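Colicin-B (Escherichia coli, PDB 1RH1) kills Escherichia coli and closely related bacteria by forming a channel that depolarises the cytoplasmic membrane and dissipates cellular energy. Local coordinates at residues T320-T325 and A460-S465; N425-K430 and M444-S449. All blocks are in the same frame, centred on the assembly; numbering follows the deposited sequence.

Interaction 1: T320-T325 and A460-S465; sequences TVLTKT and ALSLFS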
loop_
_atom_site.group_PDB
_atom_site.type_symbol
_atom_site.label_atom_id
_atom_site.label_comp_id
_atom_site.label_asym_id
_atom_site.label_seq_id
_atom_site.Cartn_x
_atom_site.Cartn_y
_atom_site.Cartn_z
ATOM N N THR A 320 10.625 2.866 -14.845
ATOM C CA THR A 320 11.373 3.872 -15.572
ATOM C C THR A 320 12.261 3.248 -16.633
ATOM O O THR A 320 12.440 3.872 -17.676
ATOM C CB THR A 320 12.261 4.763 -14.632
ATOM O OG1 THR A 320 13.471 4.078 -14.402
ATOM C CG2 THR A 320 11.610 5.068 -13.295
ATOM N N VAL A 321 12.837 2.052 -16.429
ATOM C CA VAL A 321 13.686 1.472 -17.474
ATOM C C VAL A 321 12.821 0.870 -18.566
ATOM O O VAL A 321 13.205 0.837 -19.730
ATOM C CB VAL A 321 14.664 0.373 -16.922
ATOM C CG1 VAL A 321 15.376 1.033 -15.774
ATOM C CG2 VAL A 321 14.018 -0.890 -16.397
ATOM N N LEU A 322 11.619 0.427 -18.214
ATOM C CA LEU A 322 10.730 -0.072 -19.232
ATOM C C LEU A 322 10.223 1.110 -20.060
ATOM O O LEU A 322 10.170 0.950 -21.284
ATOM C CB LEU A 322 9.568 -0.847 -18.571
ATOM C CG LEU A 322 9.827 -2.226 -17.943
ATOM C CD1 LEU A 322 8.655 -2.568 -17.055
ATOM C CD2 LEU A 322 10.005 -3.301 -18.998
ATOM N N THR A 323 9.922 2.304 -19.480
ATOM C CA THR A 323 9.447 3.397 -20.325
ATOM C C THR A 323 10.564 3.939 -21.185
ATOM O O THR A 323 10.314 4.162 -22.364
ATOM C CB THR A 323 8.870 4.600 -19.572
ATOM O OG1 THR A 323 9.930 5.207 -18.854
ATOM C CG2 THR A 323 7.716 4.190 -18.683
ATOM N N LYS A 324 11.783 4.134 -20.672
ATOM C CA LYS A 324 12.876 4.512 -21.543
ATOM C C LYS A 324 13.109 3.432 -22.609
ATOM O O LYS A 324 13.326 3.807 -23.761
ATOM C CB LYS A 324 14.154 4.721 -20.730
ATOM C CG LYS A 324 15.353 5.331 -21.475
ATOM C CD LYS A 324 14.981 6.703 -22.031
ATOM C CE LYS A 324 16.153 7.598 -22.443
ATOM N NZ LYS A 324 16.894 7.110 -23.587
ATOM N N THR A 325 13.010 2.118 -22.339
ATOM C CA THR A 325 13.259 1.113 -23.368
ATOM C C THR A 325 12.277 1.242 -24.515
ATOM O O THR A 325 12.669 1.305 -25.673
ATOM C CB THR A 325 13.176 -0.297 -22.769
ATOM O OG1 THR A 325 14.240 -0.371 -21.847
ATOM C CG2 THR A 325 13.368 -1.413 -23.764
ATOM N N ALA A 460 15.971 -7.158 -17.131
ATOM C CA ALA A 460 16.884 -7.791 -18.066
ATOM C C ALA A 460 16.492 -7.565 -19.512
ATOM O O ALA A 460 17.355 -7.571 -20.389
ATOM C CB ALA A 460 16.936 -9.274 -17.837
ATOM N N LEU A 461 15.200 -7.369 -19.787
ATOM C CA LEU A 461 14.745 -7.056 -21.130
ATOM C C LEU A 461 15.164 -5.636 -21.488
ATOM O O LEU A 461 15.605 -5.389 -22.609
ATOM C CB LEU A 461 13.243 -7.098 -21.254
ATOM C CG LEU A 461 12.597 -8.036 -22.259
ATOM C CD1 LEU A 461 11.162 -7.600 -22.343
ATOM C CD2 LEU A 461 13.229 -7.992 -23.645
ATOM N N SER A 462 15.049 -4.690 -20.547
ATOM C CA SER A 462 15.400 -3.312 -20.799
ATOM C C SER A 462 16.856 -3.146 -21.137
ATOM O O SER A 462 17.125 -2.768 -22.267
ATOM C CB SER A 462 15.064 -2.502 -19.608
ATOM O OG SER A 462 13.651 -2.467 -19.626
ATOM N N LEU A 463 17.808 -3.464 -20.254
ATOM C CA LEU A 463 19.243 -3.435 -20.526
ATOM C C LEU A 463 19.625 -4.045 -21.861
ATOM O O LEU A 463 20.395 -3.443 -22.587
ATOM C CB LEU A 463 19.929 -4.170 -19.408
ATOM C CG LEU A 463 21.406 -4.393 -19.351
ATOM C CD1 LEU A 463 22.180 -3.105 -19.321
ATOM C CD2 LEU A 463 21.681 -5.137 -18.070
ATOM N N PHE A 464 19.054 -5.175 -22.248
ATOM C CA PHE A 464 19.370 -5.795 -23.506
ATOM C C PHE A 464 18.857 -4.995 -24.669
ATOM O O PHE A 464 19.555 -4.792 -25.665
ATOM C CB PHE A 464 18.755 -7.150 -23.551
ATOM C CG PHE A 464 19.084 -7.910 -24.816
ATOM C CD1 PHE A 464 20.385 -8.344 -25.048
ATOM C CD2 PHE A 464 18.080 -8.178 -25.734
ATOM C CE1 PHE A 464 20.665 -9.049 -26.208
ATOM C CE2 PHE A 464 18.375 -8.888 -26.894
ATOM C CZ PHE A 464 19.668 -9.323 -27.130
ATOM N N SER A 465 17.597 -4.584 -24.537
ATOM C CA SER A 465 16.953 -3.796 -25.574
ATOM C C SER A 465 17.556 -2.410 -25.658
ATOM O O SER A 465 17.836 -1.967 -26.760
ATOM C CB SER A 465 15.479 -3.679 -25.296
ATOM O OG SER A 465 14.901 -4.971 -25.241
#
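Ser462 reaches from helix 457-472 into a shallow notch formed by Val321, Leu322 and Thr325 on the long helix 291-340, a helix-helix contact inside the all-helical pore-forming domain of this colicin. The two segments run in roughly the same direction, 35° apart, and small side chains let the CA atoms of Thr325 and Ser462 come within 5.5 Å. Followed outward, Ser462 first meets Thr325 with its CB, which lies 3.2 Å from Thr325 OG1, while Val321 CG2 packs against the same carbon. At the tip, Ser462 OG stands anti to its carbonyl carbon (chi1 -71°) and faces two acceptors on the other helix, Val321 O at 3.3 Å and Thr325 OG1 at 3.1 Å. Each would be a weak bond, and Ala458 O, one turn back on its own helix, is a further weak possibility; the one hydroxyl proton can serve only one of them well at a time. The methyl Leu322 CD2 borders the same oxygen. Val321 O is itself gripped within its helix by Thr325 N and, from the opposite face of the carbonyl plane, by Thr325 OG1. Ser465 OG likewise donates to Leu461 O, so two buried hydroxyls are satisfied by carbonyls of their own helices; residues 460-465 lie in a predicted membrane-spanning stretch. Ser465, nearly one turn after Ser462, offers its CB to Thr325 CG2 at 3.5 Å.

Interaction 2: N425-K430 and M444-S449; sequences NNIREK and MLEVES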
loop_
_atom_site.group_PDB
_atom_site.type_symbol
_atom_site.label_atom_id
_atom_site.label_comp_id
_atom_site.label_asym_id
_atom_site.label_seq_id
_atom_site.Cartn_x
_atom_site.Cartn_y
_atom_site.Cartn_z
ATOM N N ASN A 425 29.207 -4.569 -21.585
ATOM C CA ASN A 425 30.387 -4.997 -22.331
ATOM C C ASN A 425 30.242 -6.427 -22.838
ATOM O O ASN A 425 30.767 -6.792 -23.905
ATOM C CB ASN A 425 31.607 -4.903 -21.440
ATOM C CG ASN A 425 32.915 -5.383 -22.052
ATOM O OD1 ASN A 425 33.517 -6.322 -21.544
ATOM N ND2 ASN A 425 33.397 -4.785 -23.136
ATOM N N ASN A 426 29.521 -7.270 -22.086
ATOM C CA ASN A 426 29.344 -8.608 -22.591
ATOM C C ASN A 426 28.424 -8.598 -23.778
ATOM O O ASN A 426 28.771 -9.242 -24.755
ATOM C CB ASN A 426 28.789 -9.511 -21.531
ATOM C CG ASN A 426 29.813 -9.772 -20.451
ATOM O OD1 ASN A 426 29.481 -9.666 -19.280
ATOM N ND2 ASN A 426 31.060 -10.100 -20.793
ATOM N N ILE A 427 27.331 -7.823 -23.775
ATOM C CA ILE A 427 26.443 -7.742 -24.934
ATOM C C ILE A 427 27.224 -7.317 -26.164
ATOM O O ILE A 427 27.037 -7.858 -27.243
ATOM C CB ILE A 427 25.307 -6.737 -24.671
ATOM C CG1 ILE A 427 24.492 -7.104 -23.427
ATOM C CG2 ILE A 427 24.385 -6.759 -25.876
ATOM C CD1 ILE A 427 23.819 -8.484 -23.511
ATOM N N ARG A 428 28.173 -6.410 -25.939
ATOM C CA ARG A 428 29.037 -5.902 -26.987
ATOM C C ARG A 428 29.907 -7.001 -27.568
ATOM O O ARG A 428 29.728 -7.332 -28.735
ATOM C CB ARG A 428 29.888 -4.775 -26.424
ATOM C CG ARG A 428 30.818 -4.144 -27.428
ATOM C CD ARG A 428 32.284 -4.532 -27.228
ATOM N NE ARG A 428 32.789 -3.992 -25.982
ATOM C CZ ARG A 428 33.070 -2.698 -25.816
ATOM N NH1 ARG A 428 32.910 -1.847 -26.832
ATOM N NH2 ARG A 428 33.426 -2.245 -24.605
ATOM N N GLU A 429 30.802 -7.612 -26.779
ATOM C CA GLU A 429 31.666 -8.685 -27.263
ATOM C C GLU A 429 30.895 -9.843 -27.885
ATOM O O GLU A 429 31.342 -10.465 -28.854
ATOM C CB GLU A 429 32.483 -9.243 -26.142
ATOM C CG GLU A 429 33.456 -8.293 -25.509
ATOM C CD GLU A 429 34.018 -8.784 -24.173
ATOM O OE1 GLU A 429 33.659 -9.872 -23.701
ATOM O OE2 GLU A 429 34.816 -8.056 -23.580
ATOM N N LYS A 430 29.708 -10.098 -27.318
ATOM C CA LYS A 430 28.849 -11.159 -27.779
ATOM C C LYS A 430 27.963 -10.756 -28.955
ATOM O O LYS A 430 27.427 -11.624 -29.642
ATOM C CB LYS A 430 28.035 -11.643 -26.585
ATOM C CG LYS A 430 29.007 -12.391 -25.692
ATOM C CD LYS A 430 28.491 -12.765 -24.329
ATOM C CE LYS A 430 29.633 -13.520 -23.665
ATOM N NZ LYS A 430 29.181 -14.165 -22.445
ATOM N N MET A 444 22.407 -14.665 -26.383
ATOM C CA MET A 444 21.114 -14.972 -25.793
ATOM C C MET A 444 21.243 -15.630 -24.439
ATOM O O MET A 444 20.445 -15.429 -23.535
ATOM C CB MET A 444 20.334 -15.854 -26.756
ATOM C CG MET A 444 20.182 -15.162 -28.135
ATOM S SD MET A 444 19.573 -13.459 -28.113
ATOM C CE MET A 444 17.928 -13.792 -28.609
ATOM N N LEU A 445 22.354 -16.314 -24.252
ATOM C CA LEU A 445 22.663 -17.017 -23.021
ATOM C C LEU A 445 23.072 -16.090 -21.886
ATOM O O LEU A 445 22.768 -16.331 -20.728
ATOM C CB LEU A 445 23.756 -18.026 -23.367
ATOM C CG LEU A 445 24.110 -19.246 -22.528
ATOM C CD1 LEU A 445 22.873 -20.060 -22.182
ATOM C CD2 LEU A 445 25.133 -20.067 -23.325
ATOM N N GLU A 446 23.763 -15.011 -22.195
ATOM C CA GLU A 446 24.165 -14.009 -21.230
ATOM C C GLU A 446 22.935 -13.322 -20.672
ATOM O O GLU A 446 22.924 -12.973 -19.489
ATOM C CB GLU A 446 25.086 -13.004 -21.932
ATOM C CG GLU A 446 25.606 -11.775 -21.185
ATOM C CD GLU A 446 26.559 -11.999 -20.025
ATOM O OE1 GLU A 446 26.493 -11.207 -19.083
ATOM O OE2 GLU A 446 27.367 -12.936 -20.058
ATOM N N VAL A 447 21.882 -13.153 -21.499
ATOM C CA VAL A 447 20.670 -12.448 -21.077
ATOM C C VAL A 447 19.932 -13.323 -20.080
ATOM O O VAL A 447 19.489 -12.833 -19.037
ATOM C CB VAL A 447 19.745 -12.135 -22.281
ATOM C CG1 VAL A 447 18.668 -11.186 -21.809
ATOM C CG2 VAL A 447 20.496 -11.482 -23.426
ATOM N N GLU A 448 19.850 -14.627 -20.388
ATOM C CA GLU A 448 19.261 -15.579 -19.466
ATOM C C GLU A 448 20.049 -15.638 -18.164
ATOM O O GLU A 448 19.438 -15.605 -17.094
ATOM C CB GLU A 448 19.213 -16.948 -20.112
ATOM C CG GLU A 448 18.240 -16.937 -21.311
ATOM C CD GLU A 448 16.712 -16.921 -21.078
ATOM O OE1 GLU A 448 15.993 -17.028 -22.071
ATOM O OE2 GLU A 448 16.224 -16.830 -19.944
ATOM N N SER A 449 21.389 -15.632 -18.232
ATOM C CA SER A 449 22.252 -15.576 -17.061
ATOM C C SER A 449 21.826 -14.492 -16.103
ATOM O O SER A 449 21.748 -14.751 -14.906
ATOM C CB SER A 449 23.672 -15.241 -17.382
ATOM O OG SER A 449 24.232 -16.177 -18.276
#
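Asn426 and Glu446 mark the closest backbone approach, 7.6 Å between their CA atoms, where the segments of helices 420-435 and 441-452 run nearly antiparallel at 162° with their axes 10.1 Å apart. The pair forms a helical hairpin within the pore-forming domain, the chain turning back between residues 435 and 441. Such spacing leaves the backbones well separated, and side chains bridge the gap. Glu446 does most of this work. Its CG lies anti to the backbone N (chi1 176°), directed at the facing helix, and the chain then bends at chi2 before the carboxylate. Lys430, one turn after Asn426, extends fully beyond CG and crosses Glu446 at about a right angle, with its CD passing near Glu446 CB. The resulting salt bridge is weak as a hydrogen bond, Lys430 NZ lying 3.2 Å from Glu446 OE2. The other oxygen, OE1, also has a weak bond from the indole NE1 of Trp450, one turn further along helix 441-452, so the two carboxylate oxygens have separate partners. Against the flank of this group rests Asn426, whose CB is 3.7 Å from Glu446 CD; the two side chains again cross at roughly a right angle, their amide and carboxylate planes 42° apart. Toward the domain interior the character changes from polar to apolar. Ile427 is buried and directs CD1 between the two helices, 4.4 Å from Glu446 CG and 4.5 Å from Val447 CG2.

Interactions 1 and 2 illustrate how one helix can join two contacts through different sides. Their centres lie 15 Å apart in the pore-forming domain, and interaction 2 is nested within the chain loop that interaction 1 closes. Helix 457-472 follows directly after helix 441-452, and its Phe464 supplies the connection: while Ser462 and Ser465 face helix 291-340, the Phe464 ring turns toward the hairpin. Its CD1 packs 3.5 Å from Val447 CG2 and 3.8 Å from Ile427 CD1, with its CZ 4.3 Å from Met444 SD. Between the hydroxyl contact and the Lys430-Glu446 bridge thus lies apolar packing of Phe464 with Ile427, Val447 and Met444.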